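Local coordinates for protein vaginolysin (Gardnerella vaginalis, PDB 5IMY) that probably binds cholesterol in host membranes and acts as a secreted, pore-forming cytolysin that lyses host cells, at residues E45-K50 with D368-K373; K70-T75 with L180-G185; L384-A389 with I472-T477; P454-Y459 with L479-A484; P91-R96 with V254-V259. All blocks are in the same frame, centred on the assembly; numbering follows the deposited sequence.

Interaction 1: residues E45-K50 with D368-K373; sequences ETIENK and DYIETK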
# COMPACT_ATOMS: atom_id res chain seq x y z
N GLU A 45 -4.63 27.01 -6.53
CA GLU A 45 -5.81 26.32 -7.00
C GLU A 45 -6.26 25.26 -5.99
O GLU A 45 -5.49 24.82 -5.13
CB GLU A 45 -5.56 25.65 -8.35
CG GLU A 45 -4.52 24.54 -8.32
CD GLU A 45 -4.43 23.77 -9.62
OE1 GLU A 45 -5.50 23.43 -10.18
OE2 GLU A 45 -3.31 23.52 -10.10
N THR A 46 -7.52 24.85 -6.11
CA THR A 46 -8.07 23.77 -5.31
C THR A 46 -8.37 22.57 -6.20
O THR A 46 -8.66 22.72 -7.39
CB THR A 46 -9.35 24.21 -4.59
OG1 THR A 46 -9.75 23.19 -3.66
CG2 THR A 46 -10.49 24.46 -5.59
N ILE A 47 -8.28 21.38 -5.61
CA ILE A 47 -8.48 20.13 -6.34
C ILE A 47 -9.15 19.14 -5.41
O ILE A 47 -8.96 19.16 -4.19
CB ILE A 47 -7.14 19.57 -6.87
CG1 ILE A 47 -6.53 20.50 -7.92
CG2 ILE A 47 -7.34 18.19 -7.48
CD1 ILE A 47 -5.07 20.23 -8.20
N GLU A 48 -9.96 18.25 -5.99
CA GLU A 48 -10.64 17.22 -5.23
C GLU A 48 -9.71 16.01 -5.03
O GLU A 48 -8.66 15.88 -5.66
CB GLU A 48 -11.94 16.83 -5.94
CG GLU A 48 -13.14 16.53 -5.03
CD GLU A 48 -13.23 17.43 -3.81
OE1 GLU A 48 -13.19 16.89 -2.68
OE2 GLU A 48 -13.33 18.66 -3.97
N ASN A 49 -10.13 15.10 -4.15
CA ASN A 49 -9.23 14.16 -3.49
C ASN A 49 -8.73 13.01 -4.37
O ASN A 49 -8.04 12.14 -3.85
CB ASN A 49 -9.92 13.59 -2.25
CG ASN A 49 -8.97 12.83 -1.35
OD1 ASN A 49 -7.77 13.11 -1.31
ND2 ASN A 49 -9.50 11.86 -0.62
N LYS A 50 -9.06 12.99 -5.66
CA LYS A 50 -8.61 11.99 -6.64
C LYS A 50 -7.50 11.03 -6.20
O LYS A 50 -6.52 11.44 -5.57
CB LYS A 50 -8.13 12.71 -7.90
CG LYS A 50 -9.01 12.52 -9.12
CD LYS A 50 -8.45 13.29 -10.31
CE LYS A 50 -8.58 14.80 -10.14
NZ LYS A 50 -7.55 15.53 -10.92
N ASP A 368 -2.98 23.23 -3.84
CA ASP A 368 -3.25 21.83 -4.09
C ASP A 368 -2.58 21.40 -5.39
O ASP A 368 -2.37 22.20 -6.30
CB ASP A 368 -4.76 21.57 -4.17
CG ASP A 368 -5.44 21.67 -2.82
OD1 ASP A 368 -4.73 21.69 -1.79
OD2 ASP A 368 -6.69 21.71 -2.79
N TYR A 369 -2.23 20.12 -5.45
CA TYR A 369 -1.61 19.56 -6.64
C TYR A 369 -1.69 18.04 -6.56
O TYR A 369 -1.81 17.46 -5.48
CB TYR A 369 -0.16 20.02 -6.78
CG TYR A 369 0.77 19.37 -5.78
CD1 TYR A 369 1.62 18.33 -6.16
CD2 TYR A 369 0.80 19.80 -4.46
CE1 TYR A 369 2.46 17.74 -5.24
CE2 TYR A 369 1.64 19.21 -3.54
CZ TYR A 369 2.47 18.18 -3.94
OH TYR A 369 3.31 17.59 -3.02
N ILE A 370 -1.62 17.41 -7.73
CA ILE A 370 -1.61 15.96 -7.84
C ILE A 370 -0.16 15.52 -7.99
O ILE A 370 0.52 15.91 -8.94
CB ILE A 370 -2.46 15.50 -9.04
CG1 ILE A 370 -3.95 15.55 -8.67
CG2 ILE A 370 -2.08 14.09 -9.50
CD1 ILE A 370 -4.75 16.52 -9.50
N GLU A 371 0.31 14.71 -7.04
CA GLU A 371 1.65 14.14 -7.13
C GLU A 371 1.58 12.75 -7.75
O GLU A 371 0.69 11.96 -7.44
CB GLU A 371 2.32 14.06 -5.76
CG GLU A 371 3.78 13.62 -5.86
CD GLU A 371 4.47 13.48 -4.52
OE1 GLU A 371 5.04 14.48 -4.04
OE2 GLU A 371 4.42 12.37 -3.94
N THR A 372 2.54 12.47 -8.63
CA THR A 372 2.72 11.14 -9.20
C THR A 372 3.98 10.51 -8.62
O THR A 372 5.03 11.15 -8.58
CB THR A 372 2.84 11.20 -10.72
OG1 THR A 372 1.64 11.75 -11.25
CG2 THR A 372 3.06 9.81 -11.31
N LYS A 373 3.85 9.28 -8.17
CA LYS A 373 4.98 8.46 -7.77
C LYS A 373 5.10 7.29 -8.73
O LYS A 373 4.17 6.95 -9.46
CB LYS A 373 4.83 7.96 -6.34
CG LYS A 373 5.25 8.97 -5.28
CD LYS A 373 5.10 8.38 -3.89
CE LYS A 373 5.18 9.45 -2.82
NZ LYS A 373 3.84 9.71 -2.23
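Asp368 holds CG anti to its carbonyl carbon (chi1 -72°), which turns the carboxylate toward the loop 45-50, while Ile47 has CG1 beside the backbone N (chi1 -65°), which leaves CG2 anti to it and offers this methyl to Ile370. Two hydrogen bonds grip Asp368 from the loop. Its backbone N donates to Glu45 O at 3.2 Å, and Ile47 N donates to Asp368 OD2 at 3.3 Å, using the lone pair of OD2 that faces away from the other carboxylate oxygen. The short side chain of aspartate suits this place because it puts OD2 where Ile47 N can donate to it. OD1 has a long, weak ion pair with Lys69. Next to these two bonds lies a small apolar patch: Ile47 CG2 meets Ile370 CD1 at 3.7 Å, the two side chains at about a right angle, and Ile47 CD1 sits 3.9 Å from Tyr369 CA. The branched isoleucines pack between loop and strand, and Lys50, bent at chi3, crosses Ile370 at about a right angle and sets NZ near CD1. Beyond the contact, Asn49 reaches Tyr377 of a second subunit. The segment 45-50 leads from strand 41-43 across to strand 51-57, over the part of the long sheet that probably forms domain 2, as in other cholesterol-dependent cytolysins.

Interaction 2: residues K70-T75 with L180-G185; sequences KNITNT and LKAKFG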
# COMPACT_ATOMS: atom_id res chain seq x y z
N LYS A 70 -2.48 15.95 -3.29
CA LYS A 70 -1.79 16.42 -2.10
C LYS A 70 -1.94 17.94 -1.99
O LYS A 70 -2.56 18.59 -2.83
CB LYS A 70 -0.31 16.04 -2.13
CG LYS A 70 -0.04 14.57 -1.97
CD LYS A 70 1.35 14.34 -1.42
CE LYS A 70 1.71 12.88 -1.41
NZ LYS A 70 2.85 12.64 -2.31
N ASN A 71 -1.35 18.49 -0.94
CA ASN A 71 -1.31 19.92 -0.71
C ASN A 71 0.06 20.29 -0.18
O ASN A 71 0.63 19.56 0.64
CB ASN A 71 -2.40 20.36 0.27
CG ASN A 71 -2.13 21.74 0.85
OD1 ASN A 71 -2.55 22.75 0.30
ND2 ASN A 71 -1.42 21.78 1.98
N ILE A 72 0.60 21.41 -0.65
CA ILE A 72 1.85 21.96 -0.14
C ILE A 72 1.54 23.29 0.53
O ILE A 72 0.84 24.13 -0.05
CB ILE A 72 2.90 22.13 -1.26
CG1 ILE A 72 4.23 22.59 -0.65
CG2 ILE A 72 2.37 23.08 -2.35
CD1 ILE A 72 4.97 23.66 -1.44
N THR A 73 2.05 23.47 1.74
CA THR A 73 2.00 24.74 2.44
C THR A 73 3.42 25.13 2.81
O THR A 73 4.17 24.32 3.37
CB THR A 73 1.13 24.66 3.70
OG1 THR A 73 -0.14 24.10 3.38
CG2 THR A 73 0.93 26.05 4.30
N ASN A 74 3.81 26.36 2.49
CA ASN A 74 5.16 26.84 2.73
C ASN A 74 5.11 28.19 3.41
O ASN A 74 4.34 29.07 3.00
CB ASN A 74 5.96 26.93 1.43
CG ASN A 74 7.44 27.08 1.67
OD1 ASN A 74 7.98 26.60 2.67
ND2 ASN A 74 8.12 27.76 0.75
N THR A 75 5.91 28.35 4.46
CA THR A 75 6.02 29.61 5.19
C THR A 75 7.50 29.97 5.26
O THR A 75 8.30 29.20 5.78
CB THR A 75 5.43 29.50 6.60
OG1 THR A 75 4.05 29.11 6.51
CG2 THR A 75 5.54 30.83 7.34
N LEU A 180 5.26 24.38 -7.20
CA LEU A 180 6.62 24.92 -7.16
C LEU A 180 6.60 26.43 -6.92
O LEU A 180 7.48 26.96 -6.23
CB LEU A 180 7.35 24.59 -8.46
CG LEU A 180 7.63 23.10 -8.71
CD1 LEU A 180 8.30 22.90 -10.05
CD2 LEU A 180 8.49 22.51 -7.60
N LYS A 181 5.62 27.13 -7.49
CA LYS A 181 5.46 28.55 -7.17
C LYS A 181 5.19 28.74 -5.68
O LYS A 181 5.65 29.73 -5.09
CB LYS A 181 4.34 29.16 -8.01
CG LYS A 181 4.80 29.56 -9.41
CD LYS A 181 3.67 29.59 -10.44
CE LYS A 181 2.98 30.95 -10.51
NZ LYS A 181 1.95 31.13 -9.45
N ALA A 182 4.48 27.80 -5.06
CA ALA A 182 4.24 27.89 -3.62
C ALA A 182 5.50 27.58 -2.82
O ALA A 182 5.66 28.09 -1.71
CB ALA A 182 3.11 26.93 -3.22
N LYS A 183 6.39 26.75 -3.36
CA LYS A 183 7.63 26.42 -2.67
C LYS A 183 8.69 27.49 -2.88
O LYS A 183 9.38 27.88 -1.93
CB LYS A 183 8.16 25.07 -3.16
CG LYS A 183 9.50 24.64 -2.56
CD LYS A 183 9.32 23.87 -1.26
CE LYS A 183 10.58 23.94 -0.40
NZ LYS A 183 10.45 23.13 0.84
N PHE A 184 8.84 27.99 -4.11
CA PHE A 184 9.98 28.81 -4.49
C PHE A 184 9.62 30.26 -4.81
O PHE A 184 10.53 31.05 -5.08
CB PHE A 184 10.69 28.19 -5.69
CG PHE A 184 11.36 26.87 -5.39
CD1 PHE A 184 12.21 26.75 -4.31
CD2 PHE A 184 11.13 25.77 -6.19
CE1 PHE A 184 12.83 25.54 -4.03
CE2 PHE A 184 11.74 24.56 -5.92
CZ PHE A 184 12.59 24.45 -4.83
N GLY A 185 8.34 30.62 -4.79
CA GLY A 185 7.96 32.00 -5.00
C GLY A 185 6.98 32.18 -6.15
O GLY A 185 7.02 31.45 -7.14
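A helix laid against the long sheet of domain 2 brings Ile72 and Asn74 of strand 70-75 onto Ala182 and Lys183. Helix 177-184 follows strand 166-173 and precedes strand 208-223 in the sequence, which is consistent with the first of the two helical clusters that unfold into transmembrane hairpins in cholesterol-dependent cytolysins, so the contact probably belongs to the interface of domains 2 and 3. Strand and helix run nearly parallel, their axes 20° apart and 7.8 Å from each other at closest. Ile72 has CG1 anti to the backbone N (chi1 -175°), which carries CD1 out to 3.9 Å from Lys183 CB, while CG2 rests 4.0 Å from Ala182 CB. Alanine fits here because its single methyl lets the helix come close to the isoleucine. Of the lysine side chain, CB makes the contact. CG, anti to the backbone N (chi1 177°), lies over the Phe184 ring, and the chain then bends at chi2; outside the contact NZ pairs with an acidic side chain of another protein's chain. Phe184 itself turns into the interior against strand 208-223. Farther along the strand Asn74 reaches the last turn of the helix, where, at a helix C-terminus, carbonyls commonly lack an i+4 partner. Its CB lies 3.4 Å from Ala182 O, and ND2 gives that same oxygen a weak hydrogen bond of 3.5 Å.

Interaction 3: residues L384-A389 with I472-T477; sequences LDHRGA and ISNWGT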
# COMPACT_ATOMS: atom_id res chain seq x y z
N LEU A 384 17.20 -24.65 -13.50
CA LEU A 384 17.62 -25.88 -12.84
C LEU A 384 18.15 -26.85 -13.89
O LEU A 384 17.46 -27.14 -14.87
CB LEU A 384 16.47 -26.53 -12.08
CG LEU A 384 15.55 -25.61 -11.26
CD1 LEU A 384 14.31 -26.39 -10.84
CD2 LEU A 384 16.27 -25.05 -10.04
N ASP A 385 19.37 -27.34 -13.69
CA ASP A 385 19.97 -28.33 -14.58
C ASP A 385 20.44 -29.51 -13.73
O ASP A 385 21.38 -29.38 -12.95
CB ASP A 385 21.14 -27.73 -15.37
CG ASP A 385 21.54 -28.58 -16.56
OD1 ASP A 385 20.65 -29.25 -17.13
OD2 ASP A 385 22.74 -28.59 -16.91
N HIS A 386 19.78 -30.65 -13.90
CA HIS A 386 20.06 -31.86 -13.12
C HIS A 386 20.66 -32.91 -14.05
O HIS A 386 19.94 -33.55 -14.83
CB HIS A 386 18.78 -32.37 -12.45
CG HIS A 386 18.89 -33.78 -11.95
ND1 HIS A 386 20.01 -34.26 -11.31
CD2 HIS A 386 18.01 -34.81 -12.00
CE1 HIS A 386 19.81 -35.53 -10.98
NE2 HIS A 386 18.61 -35.88 -11.39
N ARG A 387 21.97 -33.09 -13.97
CA ARG A 387 22.67 -34.11 -14.75
C ARG A 387 23.44 -35.05 -13.83
O ARG A 387 24.67 -35.16 -13.93
CB ARG A 387 23.60 -33.46 -15.78
CG ARG A 387 23.89 -31.98 -15.52
CD ARG A 387 25.08 -31.49 -16.34
NE ARG A 387 24.68 -30.67 -17.48
CZ ARG A 387 25.53 -30.17 -18.38
NH1 ARG A 387 26.83 -30.41 -18.27
NH2 ARG A 387 25.08 -29.44 -19.39
N GLY A 388 22.73 -35.72 -12.94
CA GLY A 388 23.37 -36.58 -11.95
C GLY A 388 22.80 -37.97 -11.96
O GLY A 388 21.60 -38.16 -12.15
N ALA A 389 23.67 -38.96 -11.74
CA ALA A 389 23.27 -40.36 -11.74
C ALA A 389 22.47 -40.68 -10.48
O ALA A 389 22.93 -41.45 -9.63
CB ALA A 389 24.50 -41.27 -11.84
N ILE A 472 21.33 -23.31 -11.16
CA ILE A 472 21.90 -24.24 -10.19
C ILE A 472 22.05 -25.58 -10.89
O ILE A 472 21.05 -26.26 -11.18
CB ILE A 472 21.02 -24.37 -8.94
CG1 ILE A 472 20.66 -22.98 -8.40
CG2 ILE A 472 21.73 -25.20 -7.88
CD1 ILE A 472 19.68 -23.00 -7.24
N SER A 473 23.29 -25.97 -11.17
CA SER A 473 23.59 -27.22 -11.85
C SER A 473 24.10 -28.25 -10.85
O SER A 473 24.94 -27.93 -10.00
CB SER A 473 24.63 -27.01 -12.95
OG SER A 473 24.16 -26.09 -13.93
N ASN A 474 23.59 -29.47 -10.95
CA ASN A 474 24.00 -30.57 -10.09
C ASN A 474 24.34 -31.78 -10.94
O ASN A 474 23.66 -32.07 -11.93
CB ASN A 474 22.90 -30.93 -9.08
CG ASN A 474 21.58 -31.25 -9.74
OD1 ASN A 474 21.28 -32.40 -10.04
ND2 ASN A 474 20.76 -30.22 -9.96
N TRP A 475 25.40 -32.49 -10.56
CA TRP A 475 25.87 -33.64 -11.32
C TRP A 475 26.53 -34.62 -10.35
O TRP A 475 26.26 -34.59 -9.15
CB TRP A 475 26.82 -33.17 -12.45
CG TRP A 475 28.16 -32.69 -11.97
CD1 TRP A 475 29.32 -33.41 -11.91
CD2 TRP A 475 28.49 -31.38 -11.49
NE1 TRP A 475 30.34 -32.64 -11.42
CE2 TRP A 475 29.86 -31.38 -11.16
CE3 TRP A 475 27.76 -30.20 -11.31
CZ2 TRP A 475 30.51 -30.26 -10.65
CZ3 TRP A 475 28.41 -29.08 -10.81
CH2 TRP A 475 29.77 -29.12 -10.49
N GLY A 476 27.38 -35.49 -10.87
CA GLY A 476 28.03 -36.50 -10.06
C GLY A 476 27.17 -37.74 -9.91
O GLY A 476 26.22 -37.98 -10.66
N THR A 477 27.52 -38.55 -8.91
CA THR A 477 26.81 -39.78 -8.61
C THR A 477 26.24 -39.71 -7.20
O THR A 477 26.59 -38.84 -6.40
CB THR A 477 27.73 -41.00 -8.77
OG1 THR A 477 26.99 -42.20 -8.48
CG2 THR A 477 28.93 -40.90 -7.85
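His386 ND1 donates to Asn474 OD1 at 2.6 Å, a short but bent bond (136° at the hydrogen) that meets OD1 in the plane of its amide yet 27° out of the imidazole plane. Asn474 places CG between its backbone N and carbonyl carbon (chi1 55°), which swings the amide across to the histidine. The backbone ladder beneath is parallel: Asp385 N bonds to Ile472 O at 3.2 Å, Asp385 O accepts Asn474 N at 3.0 Å, and Arg387 N reaches Asn474 O at 2.8 Å. On the opposite face Arg387 NE makes a salt bridge, with a weak hydrogen bond, to Asp385 OD2, while Asp385 OD1 accepts from Asn428. Packing is lighter, with Ser473 OG beside Asp385 CB at 3.7 Å. The chain turns a corner at Gly476, whose positive phi calls for glycine, yet Ala389 N bonds to Gly476 O. As donor, ND1 would carry a proton; the buried pair probably fixes the ring's rotation and ties the strands of this beta-sandwich domain through side chains as well as backbone.

Interaction 4: residues P454-Y459 with L479-A484; sequences PWRTVY and LWPRVA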
# COMPACT_ATOMS: atom_id res chain seq x y z
N PRO A 454 15.46 -41.47 4.34
CA PRO A 454 15.47 -40.04 4.01
C PRO A 454 16.38 -39.73 2.83
O PRO A 454 17.47 -40.29 2.70
CB PRO A 454 15.97 -39.38 5.30
CG PRO A 454 16.73 -40.45 6.01
CD PRO A 454 16.04 -41.74 5.66
N TRP A 455 15.92 -38.82 1.98
CA TRP A 455 16.73 -38.28 0.90
C TRP A 455 17.97 -37.58 1.46
O TRP A 455 17.98 -37.11 2.60
CB TRP A 455 15.92 -37.30 0.06
CG TRP A 455 15.29 -37.88 -1.19
CD1 TRP A 455 15.49 -37.46 -2.47
CD2 TRP A 455 14.35 -38.96 -1.26
NE1 TRP A 455 14.74 -38.21 -3.34
CE2 TRP A 455 14.03 -39.14 -2.62
CE3 TRP A 455 13.74 -39.79 -0.31
CZ2 TRP A 455 13.14 -40.12 -3.06
CZ3 TRP A 455 12.86 -40.76 -0.75
CH2 TRP A 455 12.57 -40.92 -2.11
N ARG A 456 19.01 -37.50 0.63
CA ARG A 456 20.26 -36.85 1.00
C ARG A 456 20.28 -35.43 0.44
O ARG A 456 20.14 -35.24 -0.77
CB ARG A 456 21.46 -37.65 0.48
CG ARG A 456 22.77 -36.88 0.49
CD ARG A 456 23.93 -37.79 0.16
NE ARG A 456 25.17 -37.05 -0.05
CZ ARG A 456 26.36 -37.61 -0.22
NH1 ARG A 456 26.48 -38.93 -0.19
NH2 ARG A 456 27.43 -36.86 -0.41
N THR A 457 20.48 -34.45 1.32
CA THR A 457 20.33 -33.05 0.95
C THR A 457 21.55 -32.57 0.18
O THR A 457 22.67 -32.57 0.71
CB THR A 457 20.11 -32.18 2.19
OG1 THR A 457 18.90 -32.59 2.85
CG2 THR A 457 19.99 -30.71 1.80
N VAL A 458 21.33 -32.16 -1.06
CA VAL A 458 22.29 -31.37 -1.83
C VAL A 458 21.76 -29.95 -1.89
O VAL A 458 20.57 -29.74 -2.14
CB VAL A 458 22.49 -31.94 -3.25
CG1 VAL A 458 23.73 -31.34 -3.91
CG2 VAL A 458 22.56 -33.47 -3.23
N TYR A 459 22.63 -28.97 -1.63
CA TYR A 459 22.27 -27.57 -1.81
C TYR A 459 20.99 -27.19 -1.08
O TYR A 459 19.89 -27.44 -1.58
CB TYR A 459 22.13 -27.26 -3.30
CG TYR A 459 21.83 -25.81 -3.60
CD1 TYR A 459 22.85 -24.92 -3.89
CD2 TYR A 459 20.53 -25.33 -3.59
CE1 TYR A 459 22.59 -23.60 -4.17
CE2 TYR A 459 20.25 -24.01 -3.86
CZ TYR A 459 21.29 -23.15 -4.15
OH TYR A 459 21.01 -21.83 -4.42
N LEU A 479 26.55 -41.33 -4.44
CA LEU A 479 27.44 -41.33 -3.28
C LEU A 479 28.34 -40.11 -3.21
O LEU A 479 28.79 -39.74 -2.12
CB LEU A 479 28.30 -42.60 -3.26
CG LEU A 479 27.60 -43.89 -2.81
CD1 LEU A 479 28.55 -45.08 -2.93
CD2 LEU A 479 27.08 -43.79 -1.38
N TRP A 480 28.60 -39.46 -4.35
CA TRP A 480 29.41 -38.24 -4.39
C TRP A 480 28.74 -37.24 -5.31
O TRP A 480 29.14 -37.06 -6.47
CB TRP A 480 30.84 -38.54 -4.86
CG TRP A 480 31.58 -39.47 -3.95
CD1 TRP A 480 32.31 -39.14 -2.85
CD2 TRP A 480 31.68 -40.89 -4.08
NE1 TRP A 480 32.85 -40.26 -2.28
CE2 TRP A 480 32.48 -41.36 -3.01
CE3 TRP A 480 31.17 -41.82 -4.99
CZ2 TRP A 480 32.78 -42.70 -2.84
CZ3 TRP A 480 31.47 -43.16 -4.81
CH2 TRP A 480 32.26 -43.59 -3.74
N PRO A 481 27.70 -36.56 -4.83
CA PRO A 481 27.02 -35.58 -5.67
C PRO A 481 27.75 -34.24 -5.67
O PRO A 481 28.50 -33.91 -4.75
CB PRO A 481 25.64 -35.45 -5.01
CG PRO A 481 25.87 -35.83 -3.56
CD PRO A 481 27.23 -36.49 -3.44
N ARG A 482 27.52 -33.48 -6.73
CA ARG A 482 28.15 -32.17 -6.87
C ARG A 482 27.13 -31.18 -7.41
O ARG A 482 26.19 -31.55 -8.12
CB ARG A 482 29.39 -32.24 -7.78
CG ARG A 482 30.52 -33.07 -7.17
CD ARG A 482 31.89 -32.70 -7.72
NE ARG A 482 32.17 -33.37 -8.99
CZ ARG A 482 32.59 -34.63 -9.10
NH1 ARG A 482 32.77 -35.38 -8.02
NH2 ARG A 482 32.83 -35.14 -10.30
N VAL A 483 27.33 -29.91 -7.06
CA VAL A 483 26.37 -28.84 -7.36
C VAL A 483 27.15 -27.54 -7.49
O VAL A 483 28.24 -27.39 -6.94
CB VAL A 483 25.27 -28.75 -6.28
CG1 VAL A 483 25.88 -28.36 -4.93
CG2 VAL A 483 24.18 -27.77 -6.69
N ALA A 484 26.57 -26.58 -8.21
CA ALA A 484 27.23 -25.31 -8.45
C ALA A 484 26.20 -24.21 -8.67
O ALA A 484 25.08 -24.47 -9.11
CB ALA A 484 28.19 -25.39 -9.65
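The guanidinium of Arg456 has Pro481 CD over one face, 3.5 Å from Arg456 CZ, and the two side chains meet tip to tip. The arginine arrives there on a chain extended from CG to NE. Its NH1 also donates to Leu479 O at 3.1 Å, but the bond is bent (135° at the hydrogen) and comes from above the carbonyl plane, not along a lone pair. On the strand's other side Leu479 CB lies over a face of the Trp480 indole. Deeper in, Val458 offers both methyls: CG2 to Pro481 CB at 4.1 Å and CG1 to Val483 CG1 at 3.8 Å. Val483 CG2 in turn touches Tyr459 CB at 4.0 Å, and the tyrosine hydroxyl is tied to Glu485. Compact branched or cyclic residues suit this loop-to-strand contact, where no regular strand pairing joins the two segments. By its sequence Arg456 ends the undecapeptide of these cytolysins, and Leu479 belongs to the Thr-Leu pair that recognises cholesterol in relatives. The contact thus couples the two loops that, as in relatives, probably face the membrane, and apolar contacts around the buried Val458 back the single bent hydrogen bond.

Interaction 5: residues P91-R96 with V254-V259; sequences PGALFR and VYVSNV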
# COMPACT_ATOMS: atom_id res chain seq x y z
N PRO A 91 18.45 47.28 1.79
CA PRO A 91 18.30 47.48 3.24
C PRO A 91 17.69 48.84 3.55
O PRO A 91 18.21 49.87 3.13
CB PRO A 91 19.75 47.38 3.75
CG PRO A 91 20.46 46.57 2.72
CD PRO A 91 19.81 46.89 1.41
N GLY A 92 16.57 48.84 4.28
CA GLY A 92 15.91 50.08 4.66
C GLY A 92 14.73 50.48 3.80
O GLY A 92 14.12 51.52 4.08
N ALA A 93 14.40 49.71 2.77
CA ALA A 93 13.26 50.06 1.92
C ALA A 93 11.95 49.76 2.64
O ALA A 93 11.86 48.84 3.46
CB ALA A 93 13.32 49.28 0.61
N LEU A 94 10.93 50.54 2.31
CA LEU A 94 9.59 50.40 2.88
C LEU A 94 8.64 49.86 1.83
O LEU A 94 8.59 50.38 0.71
CB LEU A 94 9.07 51.73 3.42
CG LEU A 94 9.76 52.32 4.65
CD1 LEU A 94 9.24 53.72 4.91
CD2 LEU A 94 9.52 51.44 5.87
N PHE A 95 7.87 48.83 2.19
CA PHE A 95 6.83 48.28 1.33
C PHE A 95 5.52 48.23 2.10
O PHE A 95 5.48 48.43 3.32
CB PHE A 95 7.16 46.87 0.84
CG PHE A 95 8.56 46.70 0.32
CD1 PHE A 95 9.11 47.62 -0.55
CD2 PHE A 95 9.31 45.60 0.70
CE1 PHE A 95 10.40 47.45 -1.02
CE2 PHE A 95 10.59 45.43 0.23
CZ PHE A 95 11.14 46.36 -0.64
N ARG A 96 4.45 47.95 1.37
CA ARG A 96 3.20 47.51 1.97
C ARG A 96 3.14 45.99 1.95
O ARG A 96 3.53 45.36 0.96
CB ARG A 96 2.00 48.09 1.22
CG ARG A 96 1.84 49.58 1.37
CD ARG A 96 0.90 50.15 0.33
NE ARG A 96 1.09 51.59 0.18
CZ ARG A 96 1.80 52.17 -0.78
NH1 ARG A 96 2.40 51.45 -1.72
NH2 ARG A 96 1.91 53.50 -0.81
N VAL A 254 6.10 47.49 6.19
CA VAL A 254 7.23 46.63 6.51
C VAL A 254 8.49 47.30 5.99
O VAL A 254 8.45 48.18 5.12
CB VAL A 254 7.09 45.21 5.91
CG1 VAL A 254 5.79 44.57 6.36
CG2 VAL A 254 7.16 45.25 4.39
N TYR A 255 9.64 46.86 6.51
CA TYR A 255 10.92 47.35 6.04
C TYR A 255 11.89 46.19 5.87
O TYR A 255 11.86 45.22 6.63
CB TYR A 255 11.52 48.41 6.98
CG TYR A 255 11.91 47.90 8.35
CD1 TYR A 255 13.23 47.54 8.64
CD2 TYR A 255 10.97 47.79 9.37
CE1 TYR A 255 13.59 47.08 9.89
CE2 TYR A 255 11.32 47.34 10.62
CZ TYR A 255 12.63 46.99 10.88
OH TYR A 255 12.97 46.54 12.13
N VAL A 256 12.75 46.31 4.86
CA VAL A 256 13.77 45.31 4.59
C VAL A 256 14.80 45.35 5.72
O VAL A 256 15.68 46.22 5.73
CB VAL A 256 14.43 45.55 3.22
CG1 VAL A 256 15.46 44.46 2.92
CG2 VAL A 256 13.37 45.62 2.13
N SER A 257 14.69 44.42 6.67
CA SER A 257 15.59 44.43 7.82
C SER A 257 16.99 43.98 7.44
O SER A 257 17.96 44.43 8.06
CB SER A 257 15.02 43.56 8.94
OG SER A 257 14.09 42.63 8.44
N ASN A 258 17.13 43.10 6.46
CA ASN A 258 18.45 42.70 6.01
C ASN A 258 18.36 42.12 4.60
O ASN A 258 17.30 41.66 4.16
CB ASN A 258 19.09 41.67 6.96
CG ASN A 258 18.53 40.27 6.77
OD1 ASN A 258 18.88 39.58 5.82
ND2 ASN A 258 17.68 39.85 7.70
N VAL A 259 19.49 42.17 3.90
CA VAL A 259 19.63 41.60 2.57
C VAL A 259 20.88 40.73 2.56
O VAL A 259 21.96 41.18 2.97
CB VAL A 259 19.73 42.70 1.49
CG1 VAL A 259 20.07 42.09 0.13
CG2 VAL A 259 18.42 43.47 1.41
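Strand 94-96 runs antiparallel to the first residues of segment 254-259 at a strongly splayed 135°, with Phe95 and Val254 as the hydrogen-bonded pair, each N bonded to the other's O at 3.1 Å, and Leu94 facing Tyr255 as the non-hydrogen-bonded one. Val256 extends the ladder into the loop, its N donating to Ala93 O and its O accepting Gly92 N. Gly92 holds a positive phi (99°) that suits glycine and lets the chain turn on to Ala93. On the face of Phe95 and Val254, Phe95 CB lies 3.9 Å from Val254 CG2. The ring atom CE2 presses to 3.4 Å from Val256 CG2, the methyl that also meets Ala93 CB at 4.0 Å. Val256 has CG1 anti to the backbone N (chi1 -177°), which leaves CG2 turned to the ring. On the other face Leu94 CD2 packs on Tyr255 CB at 3.8 Å, and the tyrosine hydroxyl bonds to Asn358. Pro91 closes the far end, CD against Val259 CG2 at 3.7 Å. Beta-branched valines suit such a buried strand. Strand 94-96 adds to strand 253-261, which also pairs with strands 208-223 and 347-354 in the large antiparallel sheet that runs through domains 1 and 3 of these cytolysins.

How the interactions relate
Interaction 5 alone is wholly buried, backbone ladder and apolar side chains together, whereas interactions 1 and 4 lie on the surface and join a loop to a strand with few polar bonds. Interactions 2 and 3 are intermediate: the first sets a helix on a sheet, mostly by small apolar contacts, and the second pairs two strands directly. Strand 363-389 serves both interaction 1 and interaction 3, whose centres are about 57 Å apart, so one long, interrupted strand links these two parts of the elongated molecule. Interactions 1 and 2 touch where the backbones of Tyr369 and Lys70 meet on neighbouring strands. Interactions 3 and 4, about 9 Å apart between centres, share the beta-sandwich through neighbouring strands 469-475 and 480-485.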